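Local coordinates for cellulose-binding protein (Saccharophagus degradans, PDB 2X32) that binds the polyisoprenoid octaprenyl diphosphate in a pocket of its YceI-like domain, and is implicated in plant cell wall breakdown, at residues E73-V84 against V104-G112; I141-I152 against V163-D171. All blocks are in the same frame, centred on the assembly; numbering follows the deposited sequence. Where two conformers were deposited one is given.

Interaction 1. Residues E73-V84 against V104-G112. With OTP ((2E,6E,10E,14E,18E,22E,26E)-3,7,11,15,19,23,27,31-octamethyldotriaconta-2,6,10,14,18,22,26,30-octaenyl trihydrogen diphosphate), chain C.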
loop_
_atom_site.group_PDB
_atom_site.type_symbol
_atom_site.label_atom_id
_atom_site.label_comp_id
_atom_site.label_asym_id
_atom_site.label_seq_id
_atom_site.Cartn_x
_atom_site.Cartn_y
_atom_site.Cartn_z
ATOM N N GLU A 73 -12.805 9.032 1.519
ATOM C CA GLU A 73 -13.183 10.388 2.031
ATOM C C GLU A 73 -11.990 11.314 1.967
ATOM O O GLU A 73 -11.558 11.864 2.965
ATOM C CB GLU A 73 -13.752 10.291 3.451
ATOM C CG GLU A 73 -14.966 9.445 3.518
ATOM C CD GLU A 73 -15.595 9.528 4.889
ATOM O OE1 GLU A 73 -15.159 8.835 5.800
ATOM O OE2 GLU A 73 -16.552 10.318 5.075
ATOM N N THR A 74 -11.451 11.464 0.743
ATOM C CA THR A 74 -10.186 12.156 0.531
ATOM C C THR A 74 -10.161 13.657 0.867
ATOM O O THR A 74 -9.057 14.199 1.067
ATOM C CB THR A 74 -9.641 11.938 -0.884
ATOM O OG1 THR A 74 -10.489 12.552 -1.838
ATOM C CG2 THR A 74 -9.443 10.430 -1.187
ATOM N N ALA A 75 -11.310 14.309 0.960
ATOM C CA ALA A 75 -11.301 15.725 1.425
ATOM C C ALA A 75 -10.773 15.785 2.864
ATOM O O ALA A 75 -10.204 16.806 3.294
ATOM C CB ALA A 75 -12.638 16.383 1.278
ATOM N N THR A 76 -10.955 14.693 3.624
ATOM C CA THR A 76 -10.439 14.589 4.990
ATOM C C THR A 76 -9.143 13.845 5.080
ATOM O O THR A 76 -8.193 14.231 5.802
ATOM C CB THR A 76 -11.507 13.916 5.875
ATOM O OG1 THR A 76 -12.698 14.738 5.838
ATOM C CG2 THR A 76 -11.051 13.786 7.329
ATOM N N TYR A 77 -9.069 12.796 4.248
ATOM C CA TYR A 77 -7.951 11.858 4.262
ATOM C C TYR A 77 -7.312 11.746 2.868
ATOM O O TYR A 77 -7.675 10.868 2.058
ATOM C CB TYR A 77 -8.403 10.477 4.706
ATOM C CG TYR A 77 -9.130 10.429 6.021
ATOM C CD1 TYR A 77 -8.485 10.682 7.207
ATOM C CD2 TYR A 77 -10.469 10.213 6.047
ATOM C CE1 TYR A 77 -9.143 10.667 8.390
ATOM C CE2 TYR A 77 -11.146 10.184 7.250
ATOM C CZ TYR A 77 -10.451 10.454 8.420
ATOM O OH TYR A 77 -11.136 10.436 9.626
ATOM N N SER A 78 -6.375 12.639 2.539
ATOM C CA SER A 78 -5.853 12.696 1.180
ATOM C C SER A 78 -4.843 11.541 0.930
ATOM O O SER A 78 -4.646 11.112 -0.215
ATOM C CB SER A 78 -5.207 14.027 0.862
ATOM O OG SER A 78 -4.204 14.307 1.805
ATOM N N VAL A 79 -4.138 11.128 1.972
ATOM C CA VAL A 79 -3.081 10.101 1.886
ATOM C C VAL A 79 -3.225 9.060 2.980
ATOM O O VAL A 79 -3.854 9.325 4.001
ATOM C CB VAL A 79 -1.676 10.677 1.899
ATOM C CG1 VAL A 79 -1.509 11.681 0.772
ATOM C CG2 VAL A 79 -1.308 11.327 3.222
ATOM N N ALA A 80 -2.708 7.859 2.705
ATOM C CA ALA A 80 -2.498 6.778 3.701
ATOM C C ALA A 80 -0.989 6.636 3.862
ATOM O O ALA A 80 -0.232 6.744 2.876
ATOM C CB ALA A 80 -3.131 5.454 3.280
ATOM N N THR A 81 -0.529 6.503 5.092
ATOM C CA THR A 81 0.918 6.528 5.369
ATOM C C THR A 81 1.305 5.269 6.086
ATOM O O THR A 81 0.699 4.906 7.121
ATOM C CB THR A 81 1.258 7.719 6.236
ATOM O OG1 THR A 81 0.841 8.899 5.557
ATOM C CG2 THR A 81 2.732 7.744 6.529
ATOM N N VAL A 82 2.277 4.546 5.539
ATOM C CA VAL A 82 2.849 3.380 6.177
ATOM C C VAL A 82 4.234 3.732 6.714
ATOM O O VAL A 82 5.052 4.312 6.008
ATOM C CB VAL A 82 3.037 2.210 5.168
ATOM C CG1 VAL A 82 3.533 0.968 5.868
ATOM C CG2 VAL A 82 1.731 1.910 4.417
ATOM N N THR A 83 4.486 3.367 7.960
ATOM C CA THR A 83 5.797 3.562 8.542
ATOM C C THR A 83 6.324 2.234 9.062
ATOM O O THR A 83 5.578 1.431 9.641
ATOM C CB THR A 83 5.743 4.610 9.654
ATOM O OG1 THR A 83 5.072 5.786 9.191
ATOM C CG2 THR A 83 7.124 4.976 10.072
ATOM N N VAL A 84 7.617 1.958 8.820
ATOM C CA VAL A 84 8.231 0.619 9.124
ATOM C C VAL A 84 9.641 0.893 9.621
ATOM O O VAL A 84 10.406 1.520 8.902
ATOM C CB VAL A 84 8.341 -0.256 7.863
ATOM C CG1 VAL A 84 8.985 -1.658 8.184
ATOM C CG2 VAL A 84 6.981 -0.471 7.071
ATOM N N VAL A 104 8.048 -7.556 9.758
ATOM C CA VAL A 104 7.783 -6.162 10.170
ATOM C C VAL A 104 6.492 -6.008 10.928
ATOM O O VAL A 104 5.534 -6.717 10.717
ATOM C CB VAL A 104 7.776 -5.209 8.938
ATOM C CG1 VAL A 104 9.013 -5.344 8.103
ATOM C CG2 VAL A 104 6.543 -5.408 8.055
ATOM N N SER A 105 6.466 -4.980 11.792
ATOM C CA SER A 105 5.254 -4.465 12.354
ATOM C C SER A 105 5.164 -3.067 11.748
ATOM O O SER A 105 5.901 -2.135 12.162
ATOM C CB SER A 105 5.336 -4.360 13.881
ATOM O OG SER A 105 5.361 -5.654 14.401
ATOM N N ALA A 106 4.390 -2.953 10.687
ATOM C CA ALA A 106 4.299 -1.692 9.940
ATOM C C ALA A 106 3.056 -1.002 10.437
ATOM O O ALA A 106 2.009 -1.630 10.581
ATOM C CB ALA A 106 4.141 -1.991 8.452
ATOM N N THR A 107 3.127 0.298 10.670
ATOM C CA THR A 107 1.932 1.041 11.012
ATOM C C THR A 107 1.323 1.635 9.754
ATOM O O THR A 107 2.020 2.259 8.965
ATOM C CB THR A 107 2.267 2.117 12.043
ATOM O OG1 THR A 107 2.813 1.473 13.195
ATOM C CG2 THR A 107 1.010 2.880 12.487
ATOM N N LEU A 108 0.049 1.373 9.565
ATOM C CA LEU A 108 -0.738 1.919 8.445
ATOM C C LEU A 108 -1.730 2.917 9.009
ATOM O O LEU A 108 -2.636 2.545 9.776
ATOM C CB LEU A 108 -1.460 0.835 7.651
ATOM C CG LEU A 108 -2.480 1.346 6.631
ATOM C CD1 LEU A 108 -1.820 2.176 5.496
ATOM C CD2 LEU A 108 -3.215 0.091 6.021
ATOM N N ASP A 109 -1.605 4.177 8.604
ATOM C CA ASP A 109 -2.526 5.253 8.933
ATOM C C ASP A 109 -3.440 5.448 7.734
ATOM O O ASP A 109 -3.018 6.043 6.714
ATOM C CB ASP A 109 -1.744 6.533 9.269
ATOM C CG ASP A 109 -2.622 7.743 9.427
ATOM O OD1 ASP A 109 -3.790 7.567 9.773
ATOM O OD2 ASP A 109 -2.145 8.876 9.128
ATOM N N LEU A 110 -4.640 4.852 7.812
ATOM C CA LEU A 110 -5.623 4.866 6.753
ATOM C C LEU A 110 -6.971 5.209 7.317
ATOM O O LEU A 110 -7.412 4.579 8.298
ATOM C CB LEU A 110 -5.711 3.488 6.116
ATOM C CG LEU A 110 -6.810 3.201 5.102
ATOM C CD1 LEU A 110 -6.664 4.196 3.879
ATOM C CD2 LEU A 110 -6.756 1.742 4.625
ATOM N N HIS A 111 -7.629 6.166 6.670
ATOM C CA HIS A 111 -8.978 6.541 7.010
ATOM C C HIS A 111 -9.157 6.853 8.495
ATOM O O HIS A 111 -10.193 6.520 9.111
ATOM C CB HIS A 111 -9.941 5.477 6.506
ATOM C CG HIS A 111 -11.383 5.864 6.527
ATOM N ND1 HIS A 111 -11.934 6.923 5.826
ATOM C CD2 HIS A 111 -12.401 5.303 7.216
ATOM C CE1 HIS A 111 -13.245 6.980 6.099
ATOM N NE2 HIS A 111 -13.532 6.008 6.933
ATOM N N GLY A 112 -8.140 7.513 9.052
ATOM C CA GLY A 112 -8.127 7.941 10.446
ATOM C C GLY A 112 -8.026 6.893 11.502
ATOM O O GLY A 112 -8.314 7.216 12.689
HETATM O O7 OTP C . -21.140 -3.845 -10.698
HETATM P P2 OTP C . -21.237 -2.384 -11.054
HETATM O O5 OTP C . -22.667 -1.874 -11.062
HETATM O O6 OTP C . -20.422 -1.978 -12.251
HETATM O O4 OTP C . -20.580 -1.626 -9.744
HETATM P P1 OTP C . -19.184 -0.815 -9.688
HETATM O O2 OTP C . -18.110 -1.881 -9.594
HETATM O O3 OTP C . -19.092 0.364 -10.635
HETATM O O1 OTP C . -19.070 -0.161 -8.211
HETATM C C40 OTP C . -18.868 -1.063 -7.104
HETATM C C39 OTP C . -17.544 -0.754 -6.393
HETATM C C37 OTP C . -16.669 -1.681 -6.055
HETATM C C38 OTP C . -16.764 -3.187 -6.334
HETATM C C36 OTP C . -15.407 -1.274 -5.300
HETATM C C35 OTP C . -15.389 -1.669 -3.847
HETATM C C34 OTP C . -14.039 -1.308 -3.195
HETATM C C32 OTP C . -13.425 -2.012 -2.236
HETATM C C33 OTP C . -13.946 -3.321 -1.748
HETATM C C31 OTP C . -12.047 -1.516 -1.773
HETATM C C30 OTP C . -11.852 -1.239 -0.304
HETATM C C29 OTP C . -10.410 -0.861 0.018
HETATM C C27 OTP C . -9.771 -1.211 1.130
HETATM C C28 OTP C . -10.408 -1.944 2.308
HETATM C C26 OTP C . -8.294 -0.934 1.303
HETATM C C25 OTP C . -7.572 -0.315 0.125
HETATM C C24 OTP C . -6.040 -0.446 0.176
HETATM C C22 OTP C . -5.182 0.504 0.543
HETATM C C23 OTP C . -5.534 1.939 0.846
HETATM C C21 OTP C . -3.725 0.148 0.599
HETATM C C20 OTP C . -3.160 0.095 2.044
HETATM C C19 OTP C . -1.663 -0.210 2.109
HETATM C C17 OTP C . -1.109 -1.372 2.456
HETATM C C18 OTP C . -1.819 -2.551 3.023
HETATM C C16 OTP C . 0.392 -1.540 2.277
HETATM C C15 OTP C . 1.104 -1.832 3.566
HETATM C C14 OTP C . 2.595 -1.642 3.432
HETATM C C12 OTP C . 3.533 -2.391 4.062
HETATM C C13 OTP C . 3.162 -3.579 4.948
HETATM C C11 OTP C . 4.996 -2.121 3.926
HETATM C C10 OTP C . 5.425 -1.121 2.928
HETATM C C9 OTP C . 6.925 -1.060 2.632
HETATM C C7 OTP C . 7.790 -0.123 3.051
HETATM C C8 OTP C . 7.436 1.145 3.802
HETATM C C6 OTP C . 9.250 -0.310 2.710
HETATM C C5 OTP C . 10.075 -0.922 3.826
HETATM C C4 OTP C . 11.536 -1.003 3.493
HETATM C C2 OTP C . 12.319 -2.019 3.869
HETATM C C3 OTP C . 11.957 -3.221 4.672
HETATM C C1 OTP C . 13.771 -1.956 3.490
HETATM O O HOH W 1 -5.945 7.997 5.245
HETATM O O HOH W 2 -1.723 9.382 6.399
#
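Thr81 and Asp109 hold a water between them that three groups grip. It accepts from Thr81 OG1 at 2.7 Å, donates to Asp109 OD2 at 2.8 Å, and gives a longer bond to Val79 O. Asp109 can supply that oxygen because its CG is turned anti to the backbone N (chi1 172°). Val79 O also accepts from a second water, which in turn takes the N-H of His111, so a water joins the two segments past the last direct backbone pair, Thr81 with Asp109. From that pair on the ladder is regular antiparallel: Thr81 pairs with Asp109 and Thr83 with Thr107, two backbone bonds to each pair, and Asp109 N reaches Thr81 O at 2.8 Å almost straight.

On the face carrying Val82 and Leu108, the side chains form an apolar wall of the lipid pocket. Val82 CG2 lies 3.7 Å from Leu108 CD1, and Val84 CG2 meets Ala106 CB at 3.5 Å. Val82 CG1 then reaches the octaprenyl tail at OTP C14, 3.7 Å away.

At the loop end, the Tyr77 ring lies over the turn of His111 and Gly112. His111 CA sits 4.0 Å from the ring centroid, nearly on its normal, as a CH-pi contact, while Thr76 CG2 covers the opposite face. With an alanine in place of Tyr77, the His111-Gly112 backbone would probably lose its cover, leaving a gap between this turn and the loop after helix 61-72.

Strand 79-85 is flanked by 46-52 on its other edge, where Thr81 and Thr83 touch Gln48, and strand 99-109 passes the sheet on to 115-125. His111 ND1 ties the turn, by a weak bond, to Phe72 O at the end of helix 61-72.

Interaction 2. Residues I141-I152 against V163-D171. With OTP ((2E,6E,10E,14E,18E,22E,26E)-3,7,11,15,19,23,27,31-octamethyldotriaconta-2,6,10,14,18,22,26,30-octaenyl trihydrogen diphosphate), chain C.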
loop_
_atom_site.group_PDB
_atom_site.type_symbol
_atom_site.label_atom_id
_atom_site.label_comp_id
_atom_site.label_asym_id
_atom_site.label_seq_id
_atom_site.Cartn_x
_atom_site.Cartn_y
_atom_site.Cartn_z
ATOM N N ILE A 141 -6.198 -6.953 3.715
ATOM C CA ILE A 141 -6.659 -5.869 4.578
ATOM C C ILE A 141 -8.157 -6.054 4.789
ATOM O O ILE A 141 -8.910 -6.368 3.833
ATOM C CB ILE A 141 -6.498 -4.473 3.872
ATOM C CG1 ILE A 141 -5.028 -4.101 3.742
ATOM C CG2 ILE A 141 -7.317 -3.385 4.608
ATOM C CD1 ILE A 141 -4.367 -3.909 5.133
ATOM N N LYS A 142 -8.606 -5.864 6.019
ATOM C CA LYS A 142 -10.025 -5.930 6.339
ATOM C C LYS A 142 -10.577 -4.516 6.463
ATOM O O LYS A 142 -10.051 -3.707 7.229
ATOM C CB LYS A 142 -10.218 -6.703 7.667
ATOM C CG LYS A 142 -9.864 -8.183 7.527
ATOM C CD LYS A 142 -10.285 -9.057 8.671
ATOM C CE LYS A 142 -10.067 -10.573 8.307
ATOM N NZ LYS A 142 -10.460 -10.862 6.854
ATOM N N ALA A 143 -11.588 -4.192 5.667
ATOM C CA ALA A 143 -12.121 -2.823 5.695
ATOM C C ALA A 143 -12.547 -2.350 7.082
ATOM O O ALA A 143 -12.380 -1.181 7.407
ATOM C CB ALA A 143 -13.300 -2.720 4.725
ATOM N N ALA A 144 -13.077 -3.273 7.885
ATOM C CA ALA A 144 -13.541 -2.929 9.206
ATOM C C ALA A 144 -12.421 -2.474 10.134
ATOM O O ALA A 144 -12.664 -1.631 11.041
ATOM C CB ALA A 144 -14.321 -4.045 9.794
ATOM N N ASP A 145 -11.194 -2.915 9.867
ATOM C CA ASP A 145 -10.062 -2.459 10.665
ATOM C C ASP A 145 -9.778 -0.958 10.521
ATOM O O ASP A 145 -9.073 -0.357 11.352
ATOM C CB ASP A 145 -8.830 -3.274 10.345
ATOM C CG ASP A 145 -8.865 -4.651 10.957
ATOM O OD1 ASP A 145 -9.715 -4.863 11.876
ATOM O OD2 ASP A 145 -8.137 -5.533 10.428
ATOM N N TYR A 146 -10.263 -0.351 9.424
ATOM C CA TYR A 146 -10.057 1.085 9.188
ATOM C C TYR A 146 -11.357 1.872 9.026
ATOM O O TYR A 146 -11.366 2.932 8.404
ATOM C CB TYR A 146 -9.107 1.281 7.954
ATOM C CG TYR A 146 -7.806 0.528 8.130
ATOM C CD1 TYR A 146 -6.754 1.121 8.789
ATOM C CD2 TYR A 146 -7.678 -0.822 7.777
ATOM C CE1 TYR A 146 -5.580 0.453 9.061
ATOM C CE2 TYR A 146 -6.491 -1.484 8.030
ATOM C CZ TYR A 146 -5.451 -0.831 8.658
ATOM O OH TYR A 146 -4.254 -1.477 9.021
ATOM N N SER A 147 -12.458 1.363 9.595
ATOM C CA SER A 147 -13.773 1.983 9.563
ATOM C C SER A 147 -14.223 2.277 8.122
ATOM O O SER A 147 -14.771 3.322 7.854
ATOM C CB SER A 147 -13.767 3.243 10.428
ATOM O OG SER A 147 -13.538 2.831 11.781
ATOM N N LEU A 148 -13.910 1.343 7.219
ATOM C CA LEU A 148 -14.236 1.506 5.775
ATOM C C LEU A 148 -15.470 0.712 5.337
ATOM O O LEU A 148 -15.849 0.740 4.196
ATOM C CB LEU A 148 -13.044 1.132 4.884
ATOM C CG LEU A 148 -11.921 2.136 4.875
ATOM C CD1 LEU A 148 -10.669 1.580 4.158
ATOM C CD2 LEU A 148 -12.370 3.484 4.209
ATOM N N GLU A 149 -16.065 -0.063 6.236
ATOM C CA GLU A 149 -17.192 -0.891 5.852
ATOM C C GLU A 149 -18.404 -0.030 5.434
ATOM O O GLU A 149 -19.153 -0.414 4.526
ATOM C CB GLU A 149 -17.526 -1.911 6.959
ATOM C CG GLU A 149 -18.026 -1.304 8.264
ATOM C CD GLU A 149 -16.984 -1.134 9.368
ATOM O OE1 GLU A 149 -15.935 -0.491 9.170
ATOM O OE2 GLU A 149 -17.271 -1.620 10.484
ATOM N N ALA A 150 -18.630 1.095 6.105
ATOM C CA ALA A 150 -19.783 1.927 5.755
ATOM C C ALA A 150 -19.624 2.483 4.354
ATOM O O ALA A 150 -20.605 2.557 3.597
ATOM C CB ALA A 150 -20.023 3.095 6.779
ATOM N N GLY A 151 -18.417 2.848 3.983
ATOM C CA GLY A 151 -18.157 3.317 2.651
ATOM C C GLY A 151 -18.402 2.238 1.611
ATOM O O GLY A 151 -18.899 2.520 0.533
ATOM N N ILE A 152 -17.985 1.018 1.899
ATOM C CA ILE A 152 -18.274 -0.111 1.007
ATOM C C ILE A 152 -19.781 -0.296 0.851
ATOM O O ILE A 152 -20.260 -0.493 -0.262
ATOM C CB ILE A 152 -17.564 -1.396 1.500
ATOM C CG1 ILE A 152 -16.055 -1.212 1.373
ATOM C CG2 ILE A 152 -18.007 -2.600 0.662
ATOM C CD1 ILE A 152 -15.235 -2.413 1.790
ATOM N N VAL A 163 -23.590 -7.994 -2.965
ATOM C CA VAL A 163 -22.444 -8.232 -2.078
ATOM C C VAL A 163 -21.186 -7.573 -2.655
ATOM O O VAL A 163 -20.936 -7.598 -3.861
ATOM C CB VAL A 163 -22.168 -9.740 -1.958
ATOM C CG1 VAL A 163 -22.129 -10.342 -3.332
ATOM C CG2 VAL A 163 -20.854 -10.024 -1.246
ATOM N N ILE A 164 -20.438 -6.931 -1.773
ATOM C CA ILE A 164 -19.064 -6.531 -2.056
ATOM C C ILE A 164 -18.276 -7.047 -0.874
ATOM O O ILE A 164 -18.629 -6.744 0.275
ATOM C CB ILE A 164 -18.891 -5.008 -2.166
ATOM C CG1 ILE A 164 -19.701 -4.444 -3.349
ATOM C CG2 ILE A 164 -17.368 -4.645 -2.307
ATOM C CD1 ILE A 164 -19.606 -2.895 -3.496
ATOM N N SER A 165 -17.181 -7.779 -1.133
ATOM C CA SER A 165 -16.392 -8.326 -0.034
ATOM C C SER A 165 -15.716 -7.186 0.731
ATOM O O SER A 165 -15.270 -6.192 0.134
ATOM C CB SER A 165 -15.338 -9.298 -0.506
ATOM O OG SER A 165 -14.480 -9.650 0.576
ATOM N N THR A 166 -15.602 -7.346 2.048
ATOM C CA THR A 166 -14.895 -6.370 2.887
ATOM C C THR A 166 -13.441 -6.717 3.140
ATOM O O THR A 166 -12.759 -6.027 3.862
ATOM C CB THR A 166 -15.610 -6.191 4.207
ATOM O OG1 THR A 166 -15.776 -7.457 4.816
ATOM C CG2 THR A 166 -17.001 -5.588 3.965
ATOM N N THR A 167 -12.953 -7.794 2.536
ATOM C CA THR A 167 -11.545 -8.147 2.620
ATOM C C THR A 167 -10.884 -7.836 1.273
ATOM O O THR A 167 -11.402 -8.171 0.185
ATOM C CB THR A 167 -11.373 -9.636 2.942
ATOM O OG1 THR A 167 -12.026 -9.933 4.186
ATOM C CG2 THR A 167 -9.909 -10.003 3.071
ATOM N N VAL A 168 -9.729 -7.188 1.337
ATOM C CA VAL A 168 -9.054 -6.669 0.170
ATOM C C VAL A 168 -7.568 -7.092 0.124
ATOM O O VAL A 168 -6.746 -6.623 0.918
ATOM C CB VAL A 168 -9.208 -5.127 0.182
ATOM C CG1 VAL A 168 -8.471 -4.451 -0.959
ATOM C CG2 VAL A 168 -10.695 -4.761 0.097
ATOM N N PRO A 169 -7.185 -7.986 -0.826
ATOM C CA PRO A 169 -5.758 -8.266 -1.035
ATOM C C PRO A 169 -5.002 -7.049 -1.537
ATOM O O PRO A 169 -5.486 -6.348 -2.428
ATOM C CB PRO A 169 -5.764 -9.330 -2.171
ATOM C CG PRO A 169 -7.146 -9.914 -2.082
ATOM C CD PRO A 169 -8.029 -8.838 -1.693
ATOM N N VAL A 170 -3.822 -6.812 -0.994
ATOM C CA VAL A 170 -2.952 -5.702 -1.420
ATOM C C VAL A 170 -1.610 -6.283 -1.833
ATOM O O VAL A 170 -1.099 -7.154 -1.150
ATOM C CB VAL A 170 -2.759 -4.703 -0.273
ATOM C CG1 VAL A 170 -1.712 -3.600 -0.661
ATOM C CG2 VAL A 170 -4.057 -4.088 0.086
ATOM N N ASP A 171 -1.058 -5.838 -2.971
ATOM C CA ASP A 171 0.263 -6.208 -3.455
ATOM C C ASP A 171 1.046 -4.999 -3.831
ATOM O O ASP A 171 0.485 -4.012 -4.303
ATOM C CB ASP A 171 0.147 -7.078 -4.679
ATOM C CG ASP A 171 -0.361 -8.421 -4.352
ATOM O OD1 ASP A 171 0.340 -9.213 -3.703
ATOM O OD2 ASP A 171 -1.488 -8.714 -4.820
HETATM O O7 OTP C . -21.140 -3.845 -10.698
HETATM P P2 OTP C . -21.237 -2.384 -11.054
HETATM O O5 OTP C . -22.667 -1.874 -11.062
HETATM O O6 OTP C . -20.422 -1.978 -12.251
HETATM O O4 OTP C . -20.580 -1.626 -9.744
HETATM P P1 OTP C . -19.184 -0.815 -9.688
HETATM O O2 OTP C . -18.110 -1.881 -9.594
HETATM O O3 OTP C . -19.092 0.364 -10.635
HETATM O O1 OTP C . -19.070 -0.161 -8.211
HETATM C C40 OTP C . -18.868 -1.063 -7.104
HETATM C C39 OTP C . -17.544 -0.754 -6.393
HETATM C C37 OTP C . -16.669 -1.681 -6.055
HETATM C C38 OTP C . -16.764 -3.187 -6.334
HETATM C C36 OTP C . -15.407 -1.274 -5.300
HETATM C C35 OTP C . -15.389 -1.669 -3.847
HETATM C C34 OTP C . -14.039 -1.308 -3.195
HETATM C C32 OTP C . -13.425 -2.012 -2.236
HETATM C C33 OTP C . -13.946 -3.321 -1.748
HETATM C C31 OTP C . -12.047 -1.516 -1.773
HETATM C C30 OTP C . -11.852 -1.239 -0.304
HETATM C C29 OTP C . -10.410 -0.861 0.018
HETATM C C27 OTP C . -9.771 -1.211 1.130
HETATM C C28 OTP C . -10.408 -1.944 2.308
HETATM C C26 OTP C . -8.294 -0.934 1.303
HETATM C C25 OTP C . -7.572 -0.315 0.125
HETATM C C24 OTP C . -6.040 -0.446 0.176
HETATM C C22 OTP C . -5.182 0.504 0.543
HETATM C C23 OTP C . -5.534 1.939 0.846
HETATM C C21 OTP C . -3.725 0.148 0.599
HETATM C C20 OTP C . -3.160 0.095 2.044
HETATM C C19 OTP C . -1.663 -0.210 2.109
HETATM C C17 OTP C . -1.109 -1.372 2.456
HETATM C C18 OTP C . -1.819 -2.551 3.023
HETATM C C16 OTP C . 0.392 -1.540 2.277
HETATM C C15 OTP C . 1.104 -1.832 3.566
HETATM C C14 OTP C . 2.595 -1.642 3.432
HETATM C C12 OTP C . 3.533 -2.391 4.062
HETATM C C13 OTP C . 3.162 -3.579 4.948
HETATM C C11 OTP C . 4.996 -2.121 3.926
HETATM C C10 OTP C . 5.425 -1.121 2.928
HETATM C C9 OTP C . 6.925 -1.060 2.632
HETATM C C7 OTP C . 7.790 -0.123 3.051
HETATM C C8 OTP C . 7.436 1.145 3.802
HETATM C C6 OTP C . 9.250 -0.310 2.710
HETATM C C5 OTP C . 10.075 -0.922 3.826
HETATM C C4 OTP C . 11.536 -1.003 3.493
HETATM C C2 OTP C . 12.319 -2.019 3.869
HETATM C C3 OTP C . 11.957 -3.221 4.672
HETATM C C1 OTP C . 13.771 -1.956 3.490
#
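Ile152 and Ile164 both set CG1 beside the backbone N, anti to the carbonyl carbon (chi1 -66° and -63°), which leaves CG2 anti to the N, and these two CG2 methyls meet at 3.7 Å, their side chains crossing at a slant. The same Ile164 CG2 lies 3.7 Å from OTP C33, a methyl branch that Ile152 CD1 also approaches. Further along, Val168 CG2 packs on another branch, OTP C28, at 3.6 Å, and Ile141 CD1 reaches OTP C18 at the same distance. Ile141 CG1 leans on Val170 CG2, which continues the greasy wall.

Backbone bonds join the segments beneath these side chains. Ile141 and Val168 form a hydrogen-bonded antiparallel pair, and Ala143 N meets Thr166 O at 2.8 Å, nearly straight. On the face turned from the lipid, Lys142 and Thr167 lie alongside each other, joined by a weak bond from NZ to OG1. Ser165 OG accepts from Thr167 N, an ST turn just ahead of strand 167-177.

The paired ends belong to strands 130-142 and 167-177; the latter is bordered on its other edge by strand 7-24, with a backbone hydrogen bond between Pro169 and Val21. Helix 149-158 rests Ile152 on Leu71 of helix 61-72.

Both interactions belong to one curled antiparallel sheet and share one ligand, their centres about 14 Å apart. Interaction 1 lines the tail from about C8 to C23, whereas interaction 2 lines it from C18 to C38, toward the diphosphate; the two overlap near C18 to C23. They also touch directly. Leu108 CD2 of interaction 1 lies 3.5 Å from Tyr146 OH of interaction 2, and His111 CG meets Leu148 CD2 at 3.5 Å, so the 111-112 turn packs on the loop leading into helix 149-158. Lys24, outside both, hydrogen-bonds to the ligand through NZ. Together the two contacts supply part of the apolar lining along the polyisoprenoid.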